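D-alanyl-lipoteichoic acid synthetase (Streptococcus pneumoniae, PDB 3BMA) probably takes part in the D-alanylation of lipoteichoic acid during cell-wall biogenesis, as a membrane-linked DltD-family member of the SGNH hydrolase clan. Local coordinates at residues K27-V33 and Q92-Q96; L84-F88 and F121-F125; G127-T131 and L183-E188. The protein carries 1 engineered substitution. All blocks are in the same frame, centred on the assembly; numbering follows the deposited sequence.

Contact 1: residues K27-V33 and Q92-Q96; sequences KERSQKV and QMLPQ
Gln92 lays its side chain over the joint between two short helices, covering the carbonyl of Lys27 and the CB of Arg29. The joint is made at Glu28, whose phi/psi of -78/142° breaks the helical path before helix 29-33 sets off, with Val33 N bonded to Arg29 O at 3.0 Å. Across the segments, the CA atoms of Arg29 and Gln92 lie 6.0 Å apart and those of Val33 and Met93 6.3 Å. Gln92 (chi1 m, chi2 t) points toward the other segment, and its NE2 gives a hydrogen bond to Lys27 O at 3.0 Å (148° at the hydrogen). Its OE1 accepts one from Lys32 NZ at 2.8 Å. Lys32 starts sideways in the p rotamer and then runs extended through three t torsions, which carries its amine to Gln92 and also to the carbonyls of Phe26 and Gly89. Along the way its CD passes Met93 SD at 4.0 Å. Arg29 has Gln92 O over one guanidinium face, while its NH2 forms a salt bridge with Asp128. Val33 completes the contact: CG2 packs 4.1 Å from Met93 CB, 3.7 Å from Gln92 O and 3.7 Å from Gln96 NE2. Lys32 and Met93 also lean on Leu76 in edge strand 72-76, beside the turn leading to the weakly bonded helix about residues 94-96. A glutamine amide thus satisfies a carbonyl at the end of one helix and a lysine of the next, within the helical layer flanking the parallel sheet of an SGNH-type alpha/beta fold.

Contact 2: residues L84-F88 and F121-F125; sequences LNQYF and FQQYF
Helix 83-90, which follows strand 72-76, and helix 118-124, which follows strand 101-105, pack side by side in the buried interior, and the ring of Phe121 fills the hollow lined by Leu84, Asn85 and Phe88, residues on one face of helix 84-88. The closest backbone approach is Asn85 to Phe121, with CA atoms 6.4 Å apart. Phe121 (chi1 t, chi2 92°) enters ring-end first: its CZ reaches Phe88 CD2 at 3.7 Å and its CE1 reaches Leu84 CD2 (Leu84 chi1 t, chi2 p) at 3.6 Å. Asn85 is the bump that answers it. With chi1 at -94° it starts sideways, sets OD1 over one face of the Phe121 ring, 3.3 Å from CD1, and tucks ND2 against the edge of Tyr124, 3.6 Å from CD2. Tyr124 (chi1 m) hydrogen-bonds through OH to the carbonyl of Gly79.

Phe125, four residues after Phe121, has an extended backbone (phi/psi -102/116°). Phe125 (chi1 t) drives its ring edge into the face of Phe88 (chi1 m), CE1 lying 3.7 Å from Phe88 CG. The pair is T-shaped, with centroids 5.1 Å apart and planes at 69°. Leu150 of helix 141-153 touches both rings, and Phe133 adds another edge-to-face partner for Phe88. No hydrogen bond joins the two segments, so the helices are held by interlocking hydrocarbon and aromatic surfaces, with one amide lying against rings.

Contact 3: residues G127-T131 and L183-E188; sequences GDQLT and LARFNE
Helices 127-131 and 183-188 run roughly antiparallel, with N-to-C directions 144° apart (signed crossing angle -144°) and axes 9.0 Å apart at their closest. The CA atoms pair Thr131 with Ala184 at 4.8 Å and Asp128 with Asn187 at 5.5 Å, so the backbones come closest at Thr131 and Ala184.

The direct hydrogen bond runs from Asn187 ND2 to Thr131 OG1, 2.9 Å and almost straight at 173°. Thr131 (chi1 p) and Asn187 (chi1 -100°) both point toward the opposite helix. Asn187 ND2 also bonds to Gln190 of the second subunit.

A water adds an indirect bridge. It lies 2.9 Å from Asp128 OD1, 2.8 Å from Thr131 OG1 and 2.8 Å from Ala184 O, within reach of two side chains of one helix and a backbone carbonyl of the other. Asp128 (chi1 t) uses its second oxygen, OD2, for Gln92 and Arg29.

Van der Waals contact is modest: Ala184 CB sits 3.6 Å from Thr131 O and 3.9 Å from Thr131 CB, and Asp128 OD1 passes 3.8 Å from Asn187 CB. Phe186 of the second subunit packs on Leu183 and Asn187. The crossing is therefore polar although buried: one direct Asn187-Thr131 bond, and a water lying within reach of Asp128, Thr131 and the Ala184 carbonyl, join the helices, and the same asparagine carries the network into the subunit interface.

In the fold
From the N terminus the chain leaves 27-33, runs through strands 43-47 and 72-76, and enters helix 83-90, where contact 2 opens before 92-96 closes contact 1; the two loops cross. Strand 101-105 follows, and 121-125 closes contact 2. After Asn126 alone, contact 3 opens at 127-131 and closes at 183-188 on the long helix 174-194, in series with both. Gln129 ties helix 127-136 back to Tyr124 O, and Asp128 reaches Arg29 and Gln92, so contacts 1 and 3, with centres about 12 Å apart, share a polar cluster. Together they join the helices beside the sheet to the long helix at the subunit interface.

Contact 1: residues K27-V33 and Q92-Q96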
# COMPACT_ATOMS: atom_id res chain seq x y z
N LYS C 27 30.25 -4.68 -2.35
CA LYS C 27 28.94 -4.34 -1.79
C LYS C 27 27.83 -4.15 -2.84
O LYS C 27 26.66 -4.41 -2.56
CB LYS C 27 29.02 -3.14 -0.83
CG LYS C 27 29.16 -1.77 -1.47
CD LYS C 27 29.00 -0.66 -0.43
CE LYS C 27 28.82 0.70 -1.08
NZ LYS C 27 30.02 1.16 -1.85
N GLU C 28 28.19 -3.71 -4.03
CA GLU C 28 27.20 -3.46 -5.07
C GLU C 28 26.72 -4.73 -5.75
O GLU C 28 27.48 -5.68 -5.96
CB GLU C 28 27.72 -2.46 -6.12
CG GLU C 28 27.10 -1.05 -6.04
CD GLU C 28 27.53 -0.26 -4.81
OE1 GLU C 28 26.66 0.35 -4.17
OE2 GLU C 28 28.74 -0.25 -4.50
N ARG C 29 25.43 -4.73 -6.05
CA ARG C 29 24.75 -5.84 -6.69
C ARG C 29 25.18 -6.01 -8.14
O ARG C 29 25.53 -7.11 -8.57
CB ARG C 29 23.24 -5.59 -6.63
CG ARG C 29 22.38 -6.69 -7.19
CD ARG C 29 20.94 -6.24 -7.18
NE ARG C 29 20.03 -7.38 -7.06
CZ ARG C 29 19.61 -7.88 -5.90
NH1 ARG C 29 18.79 -8.92 -5.91
NH2 ARG C 29 19.99 -7.35 -4.74
N SER C 30 25.17 -4.90 -8.89
CA SER C 30 25.37 -4.89 -10.34
C SER C 30 26.58 -5.65 -10.88
O SER C 30 26.42 -6.58 -11.66
CB SER C 30 25.37 -3.46 -10.87
OG SER C 30 25.39 -3.45 -12.29
N GLN C 31 27.78 -5.25 -10.45
CA GLN C 31 29.03 -5.80 -10.98
C GLN C 31 29.21 -7.30 -10.72
O GLN C 31 29.61 -8.04 -11.62
CB GLN C 31 30.24 -5.02 -10.45
CG GLN C 31 30.32 -3.58 -10.93
CD GLN C 31 31.49 -2.82 -10.32
OE1 GLN C 31 31.30 -1.94 -9.49
NE2 GLN C 31 32.70 -3.17 -10.74
N LYS C 32 28.89 -7.75 -9.50
CA LYS C 32 29.02 -9.16 -9.16
C LYS C 32 27.95 -10.06 -9.79
O LYS C 32 28.23 -11.19 -10.14
CB LYS C 32 29.15 -9.38 -7.64
CG LYS C 32 27.92 -9.06 -6.80
CD LYS C 32 28.30 -9.00 -5.33
CE LYS C 32 27.09 -8.80 -4.45
NZ LYS C 32 27.51 -8.51 -3.04
N VAL C 33 26.73 -9.54 -9.96
CA VAL C 33 25.66 -10.33 -10.58
C VAL C 33 25.85 -10.43 -12.11
O VAL C 33 25.52 -11.45 -12.70
CB VAL C 33 24.24 -9.81 -10.17
CG1 VAL C 33 23.13 -10.46 -11.00
CG2 VAL C 33 24.00 -10.08 -8.68
N GLN C 92 22.33 -10.77 -2.02
CA GLN C 92 22.18 -10.06 -3.28
C GLN C 92 22.35 -10.95 -4.52
O GLN C 92 22.02 -10.55 -5.63
CB GLN C 92 23.21 -8.94 -3.38
CG GLN C 92 23.07 -7.83 -2.36
CD GLN C 92 24.23 -6.87 -2.45
OE1 GLN C 92 25.33 -7.17 -1.97
NE2 GLN C 92 24.01 -5.71 -3.06
N MET C 93 22.89 -12.15 -4.32
CA MET C 93 23.29 -13.01 -5.44
C MET C 93 22.94 -14.49 -5.24
O MET C 93 23.64 -15.37 -5.74
CB MET C 93 24.79 -12.84 -5.75
CG MET C 93 25.71 -12.97 -4.54
SD MET C 93 27.45 -12.90 -4.99
CE MET C 93 28.21 -12.96 -3.38
N LEU C 94 21.83 -14.75 -4.54
CA LEU C 94 21.32 -16.11 -4.29
C LEU C 94 21.11 -17.01 -5.52
O LEU C 94 21.53 -18.17 -5.48
CB LEU C 94 20.07 -16.07 -3.41
CG LEU C 94 20.18 -16.45 -1.92
CD1 LEU C 94 21.51 -16.07 -1.31
CD2 LEU C 94 19.03 -15.85 -1.12
N PRO C 95 20.48 -16.51 -6.61
CA PRO C 95 20.37 -17.39 -7.79
C PRO C 95 21.70 -17.64 -8.51
O PRO C 95 21.84 -18.63 -9.22
CB PRO C 95 19.40 -16.63 -8.71
CG PRO C 95 18.79 -15.56 -7.87
CD PRO C 95 19.83 -15.21 -6.88
N GLN C 96 22.66 -16.74 -8.30
CA GLN C 96 23.99 -16.83 -8.91
C GLN C 96 24.92 -17.77 -8.13
O GLN C 96 26.00 -18.13 -8.60
CB GLN C 96 24.63 -15.44 -9.01
CG GLN C 96 24.13 -14.59 -10.18
CD GLN C 96 22.72 -14.06 -9.99
OE1 GLN C 96 21.88 -14.20 -10.88
NE2 GLN C 96 22.45 -13.47 -8.83

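Contact 2: residues L84-F88 and F121-F125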
# COMPACT_ATOMS: atom_id res chain seq x y z
N LEU C 84 29.89 -12.39 8.70
CA LEU C 84 28.66 -11.60 8.75
C LEU C 84 28.52 -10.74 7.49
O LEU C 84 27.47 -10.74 6.86
CB LEU C 84 28.57 -10.75 10.02
CG LEU C 84 27.17 -10.22 10.39
CD1 LEU C 84 26.21 -11.34 10.78
CD2 LEU C 84 27.24 -9.21 11.51
N ASN C 85 29.59 -10.04 7.12
CA ASN C 85 29.64 -9.30 5.85
C ASN C 85 29.36 -10.18 4.64
O ASN C 85 28.54 -9.82 3.78
CB ASN C 85 30.98 -8.59 5.67
CG ASN C 85 30.96 -7.15 6.14
OD1 ASN C 85 30.02 -6.40 5.87
ND2 ASN C 85 32.01 -6.75 6.85
N GLN C 86 30.02 -11.33 4.58
CA GLN C 86 29.87 -12.25 3.45
C GLN C 86 28.45 -12.76 3.33
O GLN C 86 27.88 -12.76 2.24
CB GLN C 86 30.86 -13.43 3.53
CG GLN C 86 32.36 -13.06 3.44
CD GLN C 86 32.79 -12.48 2.09
OE1 GLN C 86 32.03 -12.44 1.13
NE2 GLN C 86 34.04 -12.03 2.03
N TYR C 87 27.86 -13.16 4.46
CA TYR C 87 26.47 -13.60 4.51
C TYR C 87 25.51 -12.59 3.89
O TYR C 87 24.67 -12.96 3.07
CB TYR C 87 26.04 -13.90 5.95
CG TYR C 87 24.61 -14.40 6.04
CD1 TYR C 87 24.27 -15.67 5.60
CD2 TYR C 87 23.61 -13.59 6.57
CE1 TYR C 87 22.97 -16.14 5.68
CE2 TYR C 87 22.29 -14.04 6.64
CZ TYR C 87 21.99 -15.32 6.20
OH TYR C 87 20.70 -15.79 6.28
N PHE C 88 25.66 -11.33 4.27
CA PHE C 88 24.78 -10.27 3.77
C PHE C 88 25.02 -9.96 2.30
O PHE C 88 24.08 -9.69 1.56
CB PHE C 88 24.89 -9.01 4.64
CG PHE C 88 24.24 -9.15 5.98
CD1 PHE C 88 22.90 -9.49 6.08
CD2 PHE C 88 24.96 -8.95 7.15
CE1 PHE C 88 22.29 -9.64 7.32
CE2 PHE C 88 24.36 -9.09 8.39
CZ PHE C 88 23.03 -9.44 8.47
N PHE C 121 32.82 -3.31 8.96
CA PHE C 121 31.50 -3.80 8.52
C PHE C 121 30.64 -2.75 7.82
O PHE C 121 30.02 -3.04 6.80
CB PHE C 121 30.72 -4.37 9.71
CG PHE C 121 29.43 -5.05 9.34
CD1 PHE C 121 29.39 -6.42 9.10
CD2 PHE C 121 28.23 -4.34 9.27
CE1 PHE C 121 28.20 -7.06 8.76
CE2 PHE C 121 27.03 -4.97 8.94
CZ PHE C 121 27.02 -6.33 8.68
N GLN C 122 30.61 -1.54 8.38
CA GLN C 122 29.79 -0.41 7.93
C GLN C 122 30.01 -0.05 6.46
O GLN C 122 29.09 0.42 5.78
CB GLN C 122 30.10 0.83 8.77
CG GLN C 122 29.52 0.82 10.16
CD GLN C 122 30.10 1.91 11.06
OE1 GLN C 122 29.61 2.14 12.16
NE2 GLN C 122 31.15 2.58 10.58
N GLN C 123 31.24 -0.25 6.00
CA GLN C 123 31.64 0.10 4.65
C GLN C 123 31.07 -0.84 3.60
O GLN C 123 30.85 -0.43 2.46
CB GLN C 123 33.16 0.15 4.56
CG GLN C 123 33.80 1.17 5.50
CD GLN C 123 35.32 1.21 5.38
OE1 GLN C 123 35.87 1.38 4.28
NE2 GLN C 123 36.01 1.06 6.51
N TYR C 124 30.82 -2.09 3.98
CA TYR C 124 30.46 -3.12 3.00
C TYR C 124 28.99 -3.55 3.06
O TYR C 124 28.52 -4.33 2.24
CB TYR C 124 31.39 -4.34 3.12
CG TYR C 124 32.86 -3.99 3.37
CD1 TYR C 124 33.55 -3.13 2.52
CD2 TYR C 124 33.54 -4.54 4.45
CE1 TYR C 124 34.88 -2.80 2.76
CE2 TYR C 124 34.88 -4.23 4.69
CZ TYR C 124 35.54 -3.36 3.84
OH TYR C 124 36.86 -3.05 4.08
N PHE C 125 28.26 -3.01 4.04
CA PHE C 125 26.83 -3.26 4.18
C PHE C 125 26.05 -2.05 3.65
O PHE C 125 26.18 -0.95 4.19
CB PHE C 125 26.49 -3.54 5.65
CG PHE C 125 25.06 -3.95 5.88
CD1 PHE C 125 24.62 -5.23 5.59
CD2 PHE C 125 24.15 -3.05 6.42
CE1 PHE C 125 23.31 -5.61 5.81
CE2 PHE C 125 22.83 -3.42 6.66
CZ PHE C 125 22.41 -4.70 6.35

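Contact 3: residues G127-T131 and L183-E188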
# COMPACT_ATOMS: atom_id res chain seq x y z
N GLY C 127 22.04 -0.63 1.90
CA GLY C 127 20.59 -0.81 2.02
C GLY C 127 20.00 -1.89 1.14
O GLY C 127 18.93 -2.43 1.44
N ASP C 128 20.68 -2.19 0.04
CA ASP C 128 20.26 -3.27 -0.85
C ASP C 128 20.45 -4.63 -0.17
O ASP C 128 19.64 -5.53 -0.38
CB ASP C 128 21.02 -3.21 -2.19
CG ASP C 128 20.58 -4.27 -3.18
OD1 ASP C 128 19.38 -4.63 -3.22
OD2 ASP C 128 21.45 -4.76 -3.92
N GLN C 129 21.49 -4.75 0.66
CA GLN C 129 21.73 -5.95 1.46
C GLN C 129 20.71 -6.12 2.59
O GLN C 129 20.32 -7.24 2.91
CB GLN C 129 23.13 -5.94 2.05
CG GLN C 129 24.21 -6.34 1.07
CD GLN C 129 25.60 -6.06 1.58
OE1 GLN C 129 25.88 -6.22 2.77
NE2 GLN C 129 26.50 -5.65 0.68
N LEU C 130 20.30 -5.00 3.19
CA LEU C 130 19.28 -4.99 4.23
C LEU C 130 17.97 -5.56 3.69
O LEU C 130 17.42 -6.49 4.27
CB LEU C 130 19.05 -3.57 4.75
CG LEU C 130 18.77 -3.28 6.23
CD1 LEU C 130 18.34 -1.84 6.38
CD2 LEU C 130 17.75 -4.20 6.89
N THR C 131 17.50 -5.00 2.58
CA THR C 131 16.21 -5.40 2.00
C THR C 131 16.22 -6.80 1.39
O THR C 131 15.20 -7.49 1.44
CB THR C 131 15.70 -4.37 0.96
OG1 THR C 131 16.77 -3.97 0.09
CG2 THR C 131 15.12 -3.15 1.65
N LEU C 183 9.81 -2.79 -1.37
CA LEU C 183 11.03 -1.99 -1.23
C LEU C 183 12.30 -2.73 -1.64
O LEU C 183 13.26 -2.11 -2.09
CB LEU C 183 11.15 -1.44 0.19
CG LEU C 183 10.07 -0.47 0.70
CD1 LEU C 183 10.23 -0.22 2.20
CD2 LEU C 183 10.04 0.85 -0.07
N ALA C 184 12.29 -4.06 -1.49
CA ALA C 184 13.40 -4.91 -1.92
C ALA C 184 13.48 -4.98 -3.44
O ALA C 184 14.58 -4.96 -3.99
CB ALA C 184 13.28 -6.31 -1.33
N ARG C 185 12.32 -5.07 -4.09
CA ARG C 185 12.23 -5.03 -5.55
C ARG C 185 12.69 -3.70 -6.09
O ARG C 185 13.38 -3.64 -7.11
CB ARG C 185 10.81 -5.30 -6.02
CG ARG C 185 10.46 -6.75 -6.25
CD ARG C 185 9.17 -6.89 -7.05
NE ARG C 185 8.04 -6.24 -6.39
CZ ARG C 185 7.28 -6.81 -5.44
NH1 ARG C 185 7.53 -8.04 -5.02
NH2 ARG C 185 6.28 -6.13 -4.91
N PHE C 186 12.30 -2.62 -5.41
CA PHE C 186 12.74 -1.29 -5.78
C PHE C 186 14.25 -1.14 -5.64
O PHE C 186 14.90 -0.58 -6.52
CB PHE C 186 12.02 -0.20 -4.97
CG PHE C 186 12.50 1.19 -5.29
CD1 PHE C 186 12.47 1.67 -6.61
CD2 PHE C 186 12.98 2.02 -4.29
CE1 PHE C 186 12.92 2.94 -6.91
CE2 PHE C 186 13.44 3.30 -4.59
CZ PHE C 186 13.40 3.76 -5.90
N ASN C 187 14.79 -1.66 -4.53
CA ASN C 187 16.23 -1.65 -4.29
C ASN C 187 17.05 -2.48 -5.27
O ASN C 187 18.17 -2.10 -5.60
CB ASN C 187 16.55 -2.08 -2.86
CG ASN C 187 16.83 -0.91 -1.95
OD1 ASN C 187 16.97 0.23 -2.39
ND2 ASN C 187 16.94 -1.19 -0.66
N GLU C 188 16.49 -3.60 -5.73
CA GLU C 188 17.19 -4.39 -6.74
C GLU C 188 17.13 -3.76 -8.14
O GLU C 188 18.12 -3.83 -8.87
CB GLU C 188 16.75 -5.88 -6.74
CG GLU C 188 15.42 -6.20 -7.41
CD GLU C 188 15.29 -7.67 -7.80
OE1 GLU C 188 14.14 -8.14 -7.96
OE2 GLU C 188 16.33 -8.35 -7.96
O HOH W 1 16.79 -5.43 -2.30